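Local structure of cobalamin biosynthesis protein CobN (Mycobacterium tuberculosis, 7C6O) at residues A[843-848]-A[889-894]; A[257-262]-A[312-317]. The protein forms the large catalytic subunit of cobaltochelatase, the ligase that inserts cobalt into a corrin ring during cobalamin biosynthesis. All coordinates share one frame; numbering follows the deposited sequence.

Interaction 1. Residues A[843-848]-A[889-894]; sequences YSVDPK and SAMRTA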
ATOM      1  N   TYR A 843       7.717  -5.444   1.136  1.00 13.96           N
ATOM      2  CA  TYR A 843       7.823  -4.115   0.557  1.00 13.49           C
ATOM      3  C   TYR A 843       7.070  -4.104  -0.770  1.00 14.56           C
ATOM      4  O   TYR A 843       6.519  -5.119  -1.204  1.00 17.53           O
ATOM      5  CB  TYR A 843       9.289  -3.707   0.386  1.00 14.40           C
ATOM      6  CG  TYR A 843      10.134  -4.654  -0.443  1.00 15.44           C
ATOM      7  CD1 TYR A 843      10.192  -4.536  -1.829  1.00 17.14           C
ATOM      8  CD2 TYR A 843      10.897  -5.647   0.160  1.00 15.39           C
ATOM      9  CE1 TYR A 843      10.973  -5.390  -2.589  1.00 16.02           C
ATOM     10  CE2 TYR A 843      11.685  -6.504  -0.594  1.00 15.55           C
ATOM     11  CZ  TYR A 843      11.720  -6.369  -1.967  1.00 17.63           C
ATOM     12  OH  TYR A 843      12.501  -7.218  -2.721  1.00 18.82           O
ATOM     13  N   SER A 844       7.039  -2.941  -1.425  1.00 13.85           N
ATOM     14  CA  SER A 844       6.256  -2.805  -2.643  1.00 16.96           C
ATOM     15  C   SER A 844       7.175  -2.366  -3.772  1.00 18.39           C
ATOM     16  O   SER A 844       7.925  -3.189  -4.316  1.00 16.60           O
ATOM     17  CB  SER A 844       5.071  -1.857  -2.425  1.00 13.10           C
ATOM     18  OG  SER A 844       5.492  -0.607  -1.906  1.00 14.71           O
ATOM     19  N   VAL A 845       7.143  -1.092  -4.167  1.00 17.30           N
ATOM     20  CA  VAL A 845       7.794  -0.639  -5.388  1.00 16.22           C
ATOM     21  C   VAL A 845       8.548   0.656  -5.126  1.00 14.63           C
ATOM     22  O   VAL A 845       8.312   1.359  -4.141  1.00 15.15           O
ATOM     23  CB  VAL A 845       6.777  -0.430  -6.534  1.00 15.58           C
ATOM     24  CG1 VAL A 845       6.075  -1.737  -6.872  1.00 17.28           C
ATOM     25  CG2 VAL A 845       5.765   0.650  -6.163  1.00 14.52           C
ATOM     26  N   ASP A 846       9.474   0.956  -6.025  1.00 14.42           N
ATOM     27  CA  ASP A 846      10.079   2.278  -6.092  1.00 15.31           C
ATOM     28  C   ASP A 846       9.021   3.234  -6.620  1.00 12.91           C
ATOM     29  O   ASP A 846       8.642   3.127  -7.795  1.00 14.45           O
ATOM     30  CB  ASP A 846      11.314   2.258  -7.000  1.00 17.27           C
ATOM     31  CG  ASP A 846      11.967   3.626  -7.155  1.00 18.92           C
ATOM     32  OD1 ASP A 846      11.510   4.608  -6.533  1.00 19.62           O
ATOM     33  OD2 ASP A 846      12.956   3.718  -7.913  1.00 21.18           O
ATOM     34  N   PRO A 847       8.509   4.163  -5.808  1.00 13.52           N
ATOM     35  CA  PRO A 847       7.390   5.005  -6.260  1.00 16.16           C
ATOM     36  C   PRO A 847       7.770   6.008  -7.333  1.00 16.32           C
ATOM     37  O   PRO A 847       6.868   6.598  -7.942  1.00 16.41           O
ATOM     38  CB  PRO A 847       6.948   5.710  -4.975  1.00 16.00           C
ATOM     39  CG  PRO A 847       8.204   5.788  -4.158  1.00 14.97           C
ATOM     40  CD  PRO A 847       8.957   4.513  -4.448  1.00 12.96           C
ATOM     41  N   LYS A 848       9.061   6.230  -7.576  1.00 16.49           N
ATOM     42  CA  LYS A 848       9.516   7.088  -8.661  1.00 15.49           C
ATOM     43  C   LYS A 848       9.756   6.321  -9.955  1.00 18.74           C
ATOM     44  O   LYS A 848      10.181   6.922 -10.949  1.00 19.03           O
ATOM     45  CB  LYS A 848      10.800   7.822  -8.247  1.00 15.26           C
ATOM     46  CG  LYS A 848      10.607   8.779  -7.074  1.00 19.46           C
ATOM     47  CD  LYS A 848      11.937   9.202  -6.460  1.00 21.95           C
ATOM     48  CE  LYS A 848      12.756  10.053  -7.418  1.00 27.53           C
ATOM     49  NZ  LYS A 848      12.084  11.344  -7.734  1.00 31.44           N
ATOM     50  N   SER A 889      -3.195  -1.188  -6.628  1.00 13.50           N
ATOM     51  CA  SER A 889      -3.116  -1.608  -8.023  1.00 15.11           C
ATOM     52  C   SER A 889      -1.788  -1.202  -8.647  1.00 13.31           C
ATOM     53  O   SER A 889      -1.179  -1.983  -9.386  1.00 12.84           O
ATOM     54  CB  SER A 889      -4.276  -1.007  -8.816  1.00 14.24           C
ATOM     55  OG  SER A 889      -5.525  -1.396  -8.270  1.00 15.57           O
ATOM     56  N   ALA A 890      -1.329   0.022  -8.375  1.00 13.29           N
ATOM     57  CA  ALA A 890      -0.031   0.442  -8.886  1.00 13.46           C
ATOM     58  C   ALA A 890       1.086  -0.437  -8.346  1.00 14.04           C
ATOM     59  O   ALA A 890       2.076  -0.682  -9.042  1.00 12.86           O
ATOM     60  CB  ALA A 890       0.226   1.908  -8.536  1.00 12.58           C
ATOM     61  N   MET A 891       0.940  -0.937  -7.120  1.00 11.85           N
ATOM     62  CA  MET A 891       1.965  -1.803  -6.550  1.00 11.50           C
ATOM     63  C   MET A 891       1.888  -3.224  -7.097  1.00 13.73           C
ATOM     64  O   MET A 891       2.915  -3.906  -7.176  1.00 13.39           O
ATOM     65  CB  MET A 891       1.846  -1.814  -5.028  1.00 12.75           C
ATOM     66  CG  MET A 891       2.126  -0.468  -4.384  1.00 13.78           C
ATOM     67  SD  MET A 891       1.822  -0.500  -2.612  1.00 14.92           S
ATOM     68  CE  MET A 891       2.566   1.057  -2.120  1.00 12.37           C
ATOM     69  N   ARG A 892       0.689  -3.688  -7.472  1.00 15.28           N
ATOM     70  CA  ARG A 892       0.554  -5.022  -8.051  1.00 13.61           C
ATOM     71  C   ARG A 892       1.088  -5.080  -9.478  1.00 15.34           C
ATOM     72  O   ARG A 892       1.595  -6.123  -9.909  1.00 13.43           O
ATOM     73  CB  ARG A 892      -0.912  -5.461  -8.059  1.00 11.34           C
ATOM     74  CG  ARG A 892      -1.562  -5.730  -6.709  1.00 14.84           C
ATOM     75  CD  ARG A 892      -2.995  -6.240  -6.933  1.00 17.88           C
ATOM     76  NE  ARG A 892      -3.733  -6.451  -5.694  1.00 22.57           N
ATOM     77  CZ  ARG A 892      -4.928  -5.931  -5.432  1.00 21.21           C
ATOM     78  NH1 ARG A 892      -5.544  -5.174  -6.332  1.00 18.67           N
ATOM     79  NH2 ARG A 892      -5.516  -6.187  -4.274  1.00 26.42           N
ATOM     80  N   THR A 893       0.961  -3.986 -10.230  1.00 15.40           N
ATOM     81  CA  THR A 893       1.226  -3.985 -11.661  1.00 13.51           C
ATOM     82  C   THR A 893       2.399  -3.110 -12.077  1.00 16.20           C
ATOM     83  O   THR A 893       2.763  -3.127 -13.261  1.00 14.32           O
ATOM     84  CB  THR A 893      -0.012  -3.504 -12.432  1.00 13.92           C
ATOM     85  OG1 THR A 893      -0.220  -2.114 -12.160  1.00 14.98           O
ATOM     86  CG2 THR A 893      -1.248  -4.285 -12.010  1.00 12.77           C
ATOM     87  N   ALA A 894       2.983  -2.348 -11.155  1.00 14.19           N
ATOM     88  CA  ALA A 894       3.979  -1.318 -11.445  1.00 17.31           C
ATOM     89  C   ALA A 894       3.408  -0.187 -12.299  1.00 19.24           C
ATOM     90  O   ALA A 894       4.159   0.513 -12.985  1.00 17.65           O
ATOM     91  CB  ALA A 894       5.238  -1.906 -12.097  1.00 18.06           C
TER
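Ser844 lies along the flank of the Met891 side chain, so that a small polar residue of the 843-848 loop meets a long, flexible one on helix 887-893. Its CB sits 3.5 Å from Met891 SD, and its OG reaches the end of the thioether, 3.4 Å from Met891 CE. Met891 presents this flank because its chain runs nearly straight beyond CG (chi2 175°, chi3 168°), carrying sulfur and methyl past the serine. Val845 adds a branched contact: chi1 of -61° sets its CG1 beside the backbone N, 3.8 Å from Met891 O, and leaves CG2 between N and the carbonyl carbon, 4.2 Å from Met891 CG. No hydrogen bond crosses; Met891 also packs on Pro595 and Thr599 of helix 595-604, a mixed surface to which an unbranched thioether adapts easily.

Polar bonds shape each side separately. Asp846 OD1 accepts from Lys848 N at 3.1 Å, from above the carboxylate plane, while OD2 forms a salt bridge with Arg917. Thr893 OG1 bonds to Ser889 O at 2.9 Å, and Thr893 N approaches that oxygen from the opposite face of the carbonyl; Ala894 then leaves the helix with positive phi. A glycerol bound beside Val845 and Asp846 N may mark a pocket. The arrangement is a buried contact between a loop segment, bent by an Asx turn at Asp846, and the C-terminal turn of the helix that follows strand 880-885.

Interaction 2. Residues A[257-262]-A[312-317]; sequences VKPAAA and VAVPEF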
ATOM      1  N   VAL A 257      21.172  -0.023  -4.486  1.00 23.40           N
ATOM      2  CA  VAL A 257      21.052   1.326  -5.024  1.00 25.56           C
ATOM      3  C   VAL A 257      20.051   1.422  -6.165  1.00 26.32           C
ATOM      4  O   VAL A 257      19.820   2.523  -6.671  1.00 27.40           O
ATOM      5  CB  VAL A 257      22.421   1.878  -5.473  1.00 30.33           C
ATOM      6  CG1 VAL A 257      23.373   1.967  -4.294  1.00 30.22           C
ATOM      7  CG2 VAL A 257      23.007   1.023  -6.590  1.00 31.29           C
ATOM      8  N   LYS A 258      19.449   0.312  -6.590  1.00 23.38           N
ATOM      9  CA  LYS A 258      18.466   0.311  -7.676  1.00 20.83           C
ATOM     10  C   LYS A 258      17.224  -0.453  -7.233  1.00 21.10           C
ATOM     11  O   LYS A 258      16.972  -1.577  -7.685  1.00 17.26           O
ATOM     12  CB  LYS A 258      19.058  -0.293  -8.951  1.00 23.22           C
ATOM     13  CG  LYS A 258      18.233  -0.028 -10.199  1.00 25.84           C
ATOM     14  CD  LYS A 258      18.845  -0.692 -11.423  1.00 29.96           C
ATOM     15  CE  LYS A 258      20.280  -0.236 -11.637  1.00 33.98           C
ATOM     16  NZ  LYS A 258      20.763  -0.603 -12.997  1.00 35.89           N
ATOM     17  N   PRO A 259      16.415   0.137  -6.347  1.00 20.35           N
ATOM     18  CA  PRO A 259      15.240  -0.589  -5.837  1.00 20.58           C
ATOM     19  C   PRO A 259      14.243  -0.969  -6.917  1.00 16.48           C
ATOM     20  O   PRO A 259      13.543  -1.980  -6.769  1.00 16.86           O
ATOM     21  CB  PRO A 259      14.632   0.394  -4.824  1.00 19.38           C
ATOM     22  CG  PRO A 259      15.147   1.737  -5.231  1.00 19.07           C
ATOM     23  CD  PRO A 259      16.526   1.488  -5.771  1.00 19.92           C
ATOM     24  N   ALA A 260      14.165  -0.200  -8.007  1.00 14.55           N
ATOM     25  CA  ALA A 260      13.247  -0.532  -9.091  1.00 15.98           C
ATOM     26  C   ALA A 260      13.520  -1.904  -9.692  1.00 20.24           C
ATOM     27  O   ALA A 260      12.619  -2.493 -10.295  1.00 22.15           O
ATOM     28  CB  ALA A 260      13.316   0.533 -10.188  1.00 16.88           C
ATOM     29  N   ALA A 261      14.733  -2.430  -9.548  1.00 18.81           N
ATOM     30  CA  ALA A 261      15.068  -3.731 -10.106  1.00 19.42           C
ATOM     31  C   ALA A 261      14.892  -4.867  -9.106  1.00 19.11           C
ATOM     32  O   ALA A 261      15.224  -6.012  -9.427  1.00 21.02           O
ATOM     33  CB  ALA A 261      16.504  -3.722 -10.636  1.00 22.56           C
ATOM     34  N   ALA A 262      14.371  -4.582  -7.911  1.00 18.18           N
ATOM     35  CA  ALA A 262      14.297  -5.570  -6.840  1.00 20.71           C
ATOM     36  C   ALA A 262      12.876  -5.838  -6.359  1.00 20.67           C
ATOM     37  O   ALA A 262      12.700  -6.534  -5.352  1.00 18.00           O
ATOM     38  CB  ALA A 262      15.165  -5.129  -5.657  1.00 22.84           C
ATOM     39  N   VAL A 312      11.218   6.192   3.477  1.00 15.39           N
ATOM     40  CA  VAL A 312      10.146   5.252   3.783  1.00 11.16           C
ATOM     41  C   VAL A 312      10.107   4.135   2.747  1.00 11.71           C
ATOM     42  O   VAL A 312      10.368   2.971   3.070  1.00 14.81           O
ATOM     43  CB  VAL A 312       8.787   5.971   3.880  1.00 10.87           C
ATOM     44  CG1 VAL A 312       7.676   4.964   4.164  1.00  9.95           C
ATOM     45  CG2 VAL A 312       8.823   7.024   4.975  1.00 12.21           C
ATOM     46  N   ALA A 313       9.798   4.479   1.492  1.00 13.80           N
ATOM     47  CA  ALA A 313       9.493   3.456   0.492  1.00 10.86           C
ATOM     48  C   ALA A 313      10.676   2.523   0.253  1.00 15.40           C
ATOM     49  O   ALA A 313      10.521   1.296   0.240  1.00 14.96           O
ATOM     50  CB  ALA A 313       9.059   4.114  -0.820  1.00 12.34           C
ATOM     51  N   VAL A 314      11.864   3.083   0.048  1.00 13.45           N
ATOM     52  CA  VAL A 314      13.045   2.266  -0.224  1.00 13.07           C
ATOM     53  C   VAL A 314      13.545   1.612   1.065  1.00 12.35           C
ATOM     54  O   VAL A 314      13.887   0.420   1.036  1.00 14.96           O
ATOM     55  CB  VAL A 314      14.145   3.086  -0.921  1.00 15.91           C
ATOM     56  CG1 VAL A 314      15.394   2.237  -1.136  1.00 13.64           C
ATOM     57  CG2 VAL A 314      13.636   3.612  -2.254  1.00 16.30           C
ATOM     58  N   PRO A 315      13.604   2.306   2.210  1.00 12.93           N
ATOM     59  CA  PRO A 315      13.959   1.601   3.456  1.00 14.63           C
ATOM     60  C   PRO A 315      13.069   0.405   3.772  1.00 16.50           C
ATOM     61  O   PRO A 315      13.519  -0.508   4.475  1.00 14.72           O
ATOM     62  CB  PRO A 315      13.832   2.696   4.523  1.00 14.80           C
ATOM     63  CG  PRO A 315      14.193   3.932   3.798  1.00 14.90           C
ATOM     64  CD  PRO A 315      13.589   3.769   2.419  1.00 15.42           C
ATOM     65  N   GLU A 316      11.827   0.376   3.276  1.00 13.53           N
ATOM     66  CA  GLU A 316      10.990  -0.811   3.441  1.00 13.72           C
ATOM     67  C   GLU A 316      11.583  -2.028   2.741  1.00 13.53           C
ATOM     68  O   GLU A 316      11.325  -3.166   3.156  1.00 13.47           O
ATOM     69  CB  GLU A 316       9.576  -0.544   2.916  1.00 14.02           C
ATOM     70  CG  GLU A 316       8.739   0.350   3.816  1.00 15.09           C
ATOM     71  CD  GLU A 316       7.397   0.712   3.202  1.00 14.83           C
ATOM     72  OE1 GLU A 316       7.212   0.502   1.982  1.00 15.77           O
ATOM     73  OE2 GLU A 316       6.529   1.215   3.944  1.00 14.73           O
ATOM     74  N   PHE A 317      12.364  -1.816   1.674  1.00 11.79           N
ATOM     75  CA  PHE A 317      13.015  -2.938   1.001  1.00 14.75           C
ATOM     76  C   PHE A 317      13.972  -3.666   1.935  1.00 14.23           C
ATOM     77  O   PHE A 317      14.240  -4.858   1.744  1.00 16.03           O
ATOM     78  CB  PHE A 317      13.777  -2.455  -0.238  1.00 15.63           C
ATOM     79  CG  PHE A 317      12.911  -2.178  -1.441  1.00 17.50           C
ATOM     80  CD1 PHE A 317      11.877  -1.256  -1.384  1.00 17.36           C
ATOM     81  CD2 PHE A 317      13.171  -2.809  -2.648  1.00 18.36           C
ATOM     82  CE1 PHE A 317      11.101  -0.993  -2.501  1.00 15.31           C
ATOM     83  CE2 PHE A 317      12.403  -2.551  -3.769  1.00 18.18           C
ATOM     84  CZ  PHE A 317      11.364  -1.642  -3.695  1.00 17.44           C
TER
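Phe317 lays its ring against CB of Pro259, whose CG meets Val314. From CB, chi1 of -78° places CG next to the backbone N and directs the ring at segment 257-262. Along one side CD1 comes close to Ala313 O, an oxygen of its own segment lying in the ring plane at the edge. On the other side CD2 is 4.1 Å from Pro259 CB. CE2 is the busiest atom: Pro259 O lies 3.3 Å from it, and Ala262 CB is 4.2 Å away. At the tip, CZ meets Pro259 CB at 4.0 Å. This CB stands over the face, offset toward the rim, 4.1 Å from the ring centroid and 20° off the ring normal: a CH-pi contact. Further along the pyrrolidine, Pro259 CG touches Val314 CG2 at 3.8 Å, the two crossing at a slant.

Pro259 suits its place at the start of a 3-10 turn, offering a rigid apolar ring while its carbonyl accepts from Ala262 N. Alanine at 262 is small enough to let the aromatic ring come near. With no hydrogen bond between the segments, cohesion rests on dispersion and CH-pi attraction, probably aided by weak electrostatics between the aromatic rim and carbonyl oxygens.

Tyr843, which takes no part in the contact with 889-894, ties segment 843-848 to interaction 2: its ring stacks on Phe317, on the face opposite Pro259, and its OH probably hydrogen-bonds to Ala262 O at 2.7 Å. Phe317 of interaction 2 is thus sandwiched between a proline and the first residue of segment 843-848. Further along that segment, Pro847 CD packs 3.7 Å from Ala313 CB. Interaction 1 lies nearer the centre of the chain, and its touching residues are all buried; interaction 2 is also largely buried, but Val314 is partly exposed. Helix 595-604 serves both, with Thr599 touched by Ser844, Met891 and Glu316. Thioether and hydroxyl packing marks the first, proline-aromatic packing the second.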